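Local atomic coordinates of peroxiredoxin (Mycobacterium tuberculosis, PDB entry 5EPF), a protein that reduces hydrogen peroxide and organic hydroperoxides to water and alcohols as a thiol-specific peroxidase, protecting the cell against oxidative stress. Residues 16-21 with 96-101; 43-48 with 122-127. All coordinates share one frame; numbering follows the deposited sequence. Where two conformers were deposited one is given.

In the fold
From the N terminus, 16-21 comes first and runs into the antiparallel hairpin of strands 19-21 and 27-29. The chain then forms strand 39-43 and the loop 43-48, which leads into helix 50-61 with Cys52, probably the peroxidatic cysteine. Segment 96-101 follows, and interaction 1 closes the first loop by setting the hairpin against the edge strand 97-99 of the five-stranded sheet. Segment 122-127 comes last. Interaction 2 closes the second loop: it pairs the end of strand 39-43 with the start of 125-129 and holds the loop before helix 50-61 against 122-124. The loops cross, because their segments alternate. The contact centres lie about 13 Å apart, and Leu97 CD1 packs on Tyr44 OH at 3.6 Å.

Interaction 1 of 2, residues 16-21 with 96-101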
# COMPACT_ATOMS: atom_id res chain seq x y z
N ALA A 16 -8.45 -11.11 -2.76
CA ALA A 16 -9.84 -10.74 -3.00
C ALA A 16 -9.96 -9.23 -3.28
O ALA A 16 -9.21 -8.42 -2.73
CB ALA A 16 -10.69 -11.10 -1.79
N ASP A 17 -10.87 -8.86 -4.17
CA ASP A 17 -11.14 -7.45 -4.43
C ASP A 17 -11.67 -6.80 -3.16
O ASP A 17 -12.25 -7.46 -2.30
CB ASP A 17 -12.15 -7.36 -5.58
CG ASP A 17 -12.15 -6.00 -6.26
OD1 ASP A 17 -11.27 -5.16 -5.99
OD2 ASP A 17 -13.06 -5.78 -7.10
N PHE A 18 -11.45 -5.50 -3.04
CA PHE A 18 -11.94 -4.75 -1.88
C PHE A 18 -12.16 -3.30 -2.29
O PHE A 18 -11.64 -2.84 -3.31
CB PHE A 18 -10.97 -4.82 -0.67
CG PHE A 18 -9.63 -4.15 -0.90
CD1 PHE A 18 -9.48 -2.77 -0.74
CD2 PHE A 18 -8.51 -4.88 -1.28
CE1 PHE A 18 -8.24 -2.16 -0.95
CE2 PHE A 18 -7.28 -4.27 -1.48
CZ PHE A 18 -7.15 -2.91 -1.32
N GLU A 19 -12.87 -2.56 -1.42
CA GLU A 19 -13.14 -1.14 -1.59
C GLU A 19 -12.88 -0.41 -0.28
O GLU A 19 -13.27 -0.87 0.79
CB GLU A 19 -14.61 -0.88 -1.98
CG GLU A 19 -14.96 -1.31 -3.39
CD GLU A 19 -16.38 -0.92 -3.76
OE1 GLU A 19 -17.12 -0.36 -2.91
OE2 GLU A 19 -16.77 -1.16 -4.92
N LEU A 20 -12.22 0.74 -0.38
CA LEU A 20 -11.97 1.63 0.75
C LEU A 20 -11.92 3.06 0.25
O LEU A 20 -11.56 3.29 -0.91
CB LEU A 20 -10.61 1.33 1.42
CG LEU A 20 -10.51 0.04 2.23
CD1 LEU A 20 -9.08 -0.11 2.71
CD2 LEU A 20 -11.49 -0.00 3.39
N PRO A 21 -12.21 4.04 1.10
CA PRO A 21 -12.08 5.45 0.68
C PRO A 21 -10.63 5.93 0.64
O PRO A 21 -9.81 5.56 1.48
CB PRO A 21 -12.85 6.20 1.77
CG PRO A 21 -12.69 5.35 2.99
CD PRO A 21 -12.71 3.91 2.48
N PRO A 96 -2.93 7.47 -4.25
CA PRO A 96 -3.95 7.30 -3.21
C PRO A 96 -3.40 6.76 -1.90
O PRO A 96 -2.52 5.89 -1.87
CB PRO A 96 -4.92 6.28 -3.84
CG PRO A 96 -4.59 6.27 -5.32
CD PRO A 96 -3.11 6.50 -5.35
N LEU A 97 -3.97 7.27 -0.80
CA LEU A 97 -3.84 6.68 0.53
C LEU A 97 -5.22 6.22 0.94
O LEU A 97 -6.15 7.04 0.99
CB LEU A 97 -3.35 7.70 1.55
CG LEU A 97 -1.97 8.34 1.31
CD1 LEU A 97 -1.65 9.26 2.47
CD2 LEU A 97 -0.87 7.29 1.17
N LEU A 98 -5.37 4.92 1.22
CA LEU A 98 -6.65 4.35 1.60
C LEU A 98 -6.77 4.27 3.12
O LEU A 98 -5.79 3.96 3.82
CB LEU A 98 -6.84 2.96 1.00
CG LEU A 98 -6.70 2.87 -0.52
CD1 LEU A 98 -6.97 1.44 -0.97
CD2 LEU A 98 -7.62 3.87 -1.23
N SER A 99 -7.97 4.53 3.62
CA SER A 99 -8.26 4.42 5.05
C SER A 99 -9.01 3.11 5.28
O SER A 99 -10.12 2.93 4.77
CB SER A 99 -9.11 5.60 5.51
OG SER A 99 -9.54 5.42 6.86
N ASP A 100 -8.39 2.22 6.05
CA ASP A 100 -8.94 0.92 6.43
C ASP A 100 -9.39 1.02 7.88
O ASP A 100 -8.78 0.45 8.78
CB ASP A 100 -7.82 -0.12 6.25
CG ASP A 100 -8.28 -1.54 6.44
OD1 ASP A 100 -9.45 -1.89 6.16
OD2 ASP A 100 -7.42 -2.36 6.84
N ALA A 101 -10.47 1.78 8.11
CA ALA A 101 -10.74 2.30 9.45
C ALA A 101 -11.10 1.22 10.46
O ALA A 101 -10.94 1.45 11.66
CB ALA A 101 -11.82 3.40 9.41
O HOH W 1 -7.78 7.86 3.13
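Ser99 N donates to Pro21 O at 3.0 Å, the one direct hydrogen bond between the segments, with 166° at the hydrogen and the donor almost in line with C=O. The same oxygen takes a CA-H...O contact from Leu98 CA at 3.4 Å. A water donates to Leu97 O at 2.8 Å and more weakly to Pro21 O. Strands 19-21 and 97-99 run nearly at right angles (101°), so the bond is an isolated link and not sheet pairing.

The apolar contacts centre on Leu98, which meets Leu20 CB to CB at 4.1 Å. Leu98 CD1 reaches tip to tip to the rim of the Phe18 ring, 3.8 Å from CE1 and in its plane. Phe18 CG stands between its backbone N and carbonyl carbon (chi1 65°), which brings this edge to Leu98. Leu20 CD1 lies 3.8 Å from Asp100 CB. Its other methyl, CD2, makes van der Waals contact with Ser99 O at 3.5 Å.

Asp100 OD1 accepts from Val105 N and OD2 from Ala106 N at the start of helix 104-109. That helix packs on Phe18 and Leu20, and helix 81-91 touches Pro21 and Ser99. Strand 19-21 is thereby fastened across the edge of the thioredoxin-like sheet.

Interaction 2 of 2, residues 43-48 with 122-127; sequences FYPAAM and VKRTTF
Arg124 lays one face of its guanidinium against Pro45, whose CD lies 3.6 Å from CZ, over the centre of the group. The arginine chain is extended until it bends at chi3 (-48°), which brings the flat end over Pro45 CD. Its NH1 also lies 3.9 Å from Tyr44 CB and forms a salt bridge with Glu55.

Phe43 and Thr125 form an antiparallel hydrogen-bonded pair. Phe43 N donates to Thr125 O at 2.8 Å, and Thr125 N returns a longer bond to Phe43 O. A water gives Phe43 O a second hydrogen bond and links it to Thr126 OG1. Another water bridges Pro45 O and Val122 N.

The Phe43 and Phe127 rings meet rim to rim, with planes at 86° and CD2 of Phe43 3.8 Å from CE2 of Phe127. Both also touch Phe109. Val122 CG2 presses on Tyr44 O at 3.2 Å and packs against Phe43 CB.

Arg124, Tyr44 and Pro45 all touch Cys52, the probable sulfenic acid-forming residue. The Glu55 salt bridge and the Pro45 contact probably help to position the guanidinium beside Cys52. This is consistent with the role of the active-site arginine in peroxiredoxins, which helps to activate the cysteine and peroxide.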
# COMPACT_ATOMS: atom_id res chain seq x y z
N PHE A 43 1.13 -1.26 3.22
CA PHE A 43 0.53 -1.04 4.53
C PHE A 43 1.58 -0.41 5.44
O PHE A 43 2.69 -0.93 5.59
CB PHE A 43 0.13 -2.37 5.15
CG PHE A 43 -1.13 -2.98 4.60
CD1 PHE A 43 -2.36 -2.78 5.21
CD2 PHE A 43 -1.07 -3.81 3.49
CE1 PHE A 43 -3.52 -3.37 4.69
CE2 PHE A 43 -2.20 -4.42 2.98
CZ PHE A 43 -3.43 -4.20 3.58
N TYR A 44 1.21 0.69 6.08
CA TYR A 44 2.10 1.33 7.04
C TYR A 44 1.39 1.54 8.36
O TYR A 44 0.17 1.76 8.39
CB TYR A 44 2.67 2.67 6.51
CG TYR A 44 1.63 3.67 6.05
CD1 TYR A 44 1.01 4.54 6.95
CD2 TYR A 44 1.29 3.78 4.70
CE1 TYR A 44 0.07 5.49 6.50
CE2 TYR A 44 0.36 4.69 4.26
CZ TYR A 44 -0.24 5.55 5.16
OH TYR A 44 -1.15 6.46 4.70
N PRO A 45 2.12 1.47 9.48
CA PRO A 45 1.43 1.53 10.79
C PRO A 45 0.71 2.84 11.06
O PRO A 45 -0.43 2.83 11.56
CB PRO A 45 2.54 1.24 11.82
CG PRO A 45 3.67 0.65 11.06
CD PRO A 45 3.52 1.00 9.61
N ALA A 46 1.34 3.97 10.77
CA ALA A 46 0.83 5.24 11.27
C ALA A 46 1.30 6.36 10.36
O ALA A 46 2.50 6.66 10.31
CB ALA A 46 1.27 5.48 12.71
N ALA A 47 0.35 7.01 9.70
CA ALA A 47 0.63 8.20 8.92
C ALA A 47 1.39 9.22 9.75
O ALA A 47 1.15 9.38 10.95
CB ALA A 47 -0.70 8.80 8.46
N MET A 48 2.33 9.89 9.09
CA MET A 48 3.07 11.06 9.55
C MET A 48 4.20 10.75 10.52
O MET A 48 4.92 11.67 10.88
CB MET A 48 2.18 12.19 10.08
CG MET A 48 1.16 12.62 9.04
SD MET A 48 0.14 13.99 9.56
CE MET A 48 1.38 15.25 9.91
N VAL A 122 -1.33 -1.39 11.86
CA VAL A 122 -1.03 -2.60 11.08
C VAL A 122 0.45 -2.92 11.15
O VAL A 122 1.30 -2.06 11.45
CB VAL A 122 -1.48 -2.45 9.62
CG1 VAL A 122 -3.00 -2.31 9.54
CG2 VAL A 122 -0.76 -1.28 8.93
N LYS A 123 0.78 -4.16 10.81
CA LYS A 123 2.16 -4.57 10.63
C LYS A 123 2.64 -4.08 9.25
O LYS A 123 1.96 -4.31 8.25
CB LYS A 123 2.23 -6.10 10.71
CG LYS A 123 3.60 -6.71 10.59
CD LYS A 123 3.54 -8.23 10.82
CE LYS A 123 4.93 -8.83 10.82
NZ LYS A 123 4.88 -10.28 11.18
N ARG A 124 3.78 -3.40 9.21
CA ARG A 124 4.29 -2.78 7.98
C ARG A 124 4.63 -3.84 6.93
O ARG A 124 5.56 -4.63 7.12
CB ARG A 124 5.54 -1.94 8.29
CG ARG A 124 6.04 -1.15 7.09
CD ARG A 124 7.34 -0.35 7.32
NE ARG A 124 7.35 0.45 8.55
CZ ARG A 124 6.91 1.70 8.67
NH1 ARG A 124 6.41 2.35 7.62
NH2 ARG A 124 6.98 2.33 9.84
N THR A 125 3.91 -3.86 5.82
CA THR A 125 4.01 -4.93 4.84
C THR A 125 3.57 -4.39 3.49
O THR A 125 2.57 -3.66 3.42
CB THR A 125 3.07 -6.10 5.20
OG1 THR A 125 3.10 -6.35 6.62
CG2 THR A 125 3.44 -7.35 4.47
N THR A 126 4.30 -4.75 2.43
CA THR A 126 3.97 -4.31 1.08
C THR A 126 3.67 -5.51 0.19
O THR A 126 4.43 -6.49 0.19
CB THR A 126 5.11 -3.48 0.50
OG1 THR A 126 5.30 -2.34 1.35
CG2 THR A 126 4.83 -3.03 -0.92
N PHE A 127 2.60 -5.40 -0.58
CA PHE A 127 2.19 -6.45 -1.52
C PHE A 127 2.23 -5.89 -2.93
O PHE A 127 1.57 -4.88 -3.22
CB PHE A 127 0.77 -6.92 -1.18
CG PHE A 127 0.66 -7.50 0.21
CD1 PHE A 127 0.89 -8.85 0.44
CD2 PHE A 127 0.40 -6.67 1.30
CE1 PHE A 127 0.84 -9.38 1.72
CE2 PHE A 127 0.34 -7.20 2.60
CZ PHE A 127 0.56 -8.55 2.79
O HOH W 2 4.68 -1.09 3.76
O HOH W 3 -2.52 1.11 10.75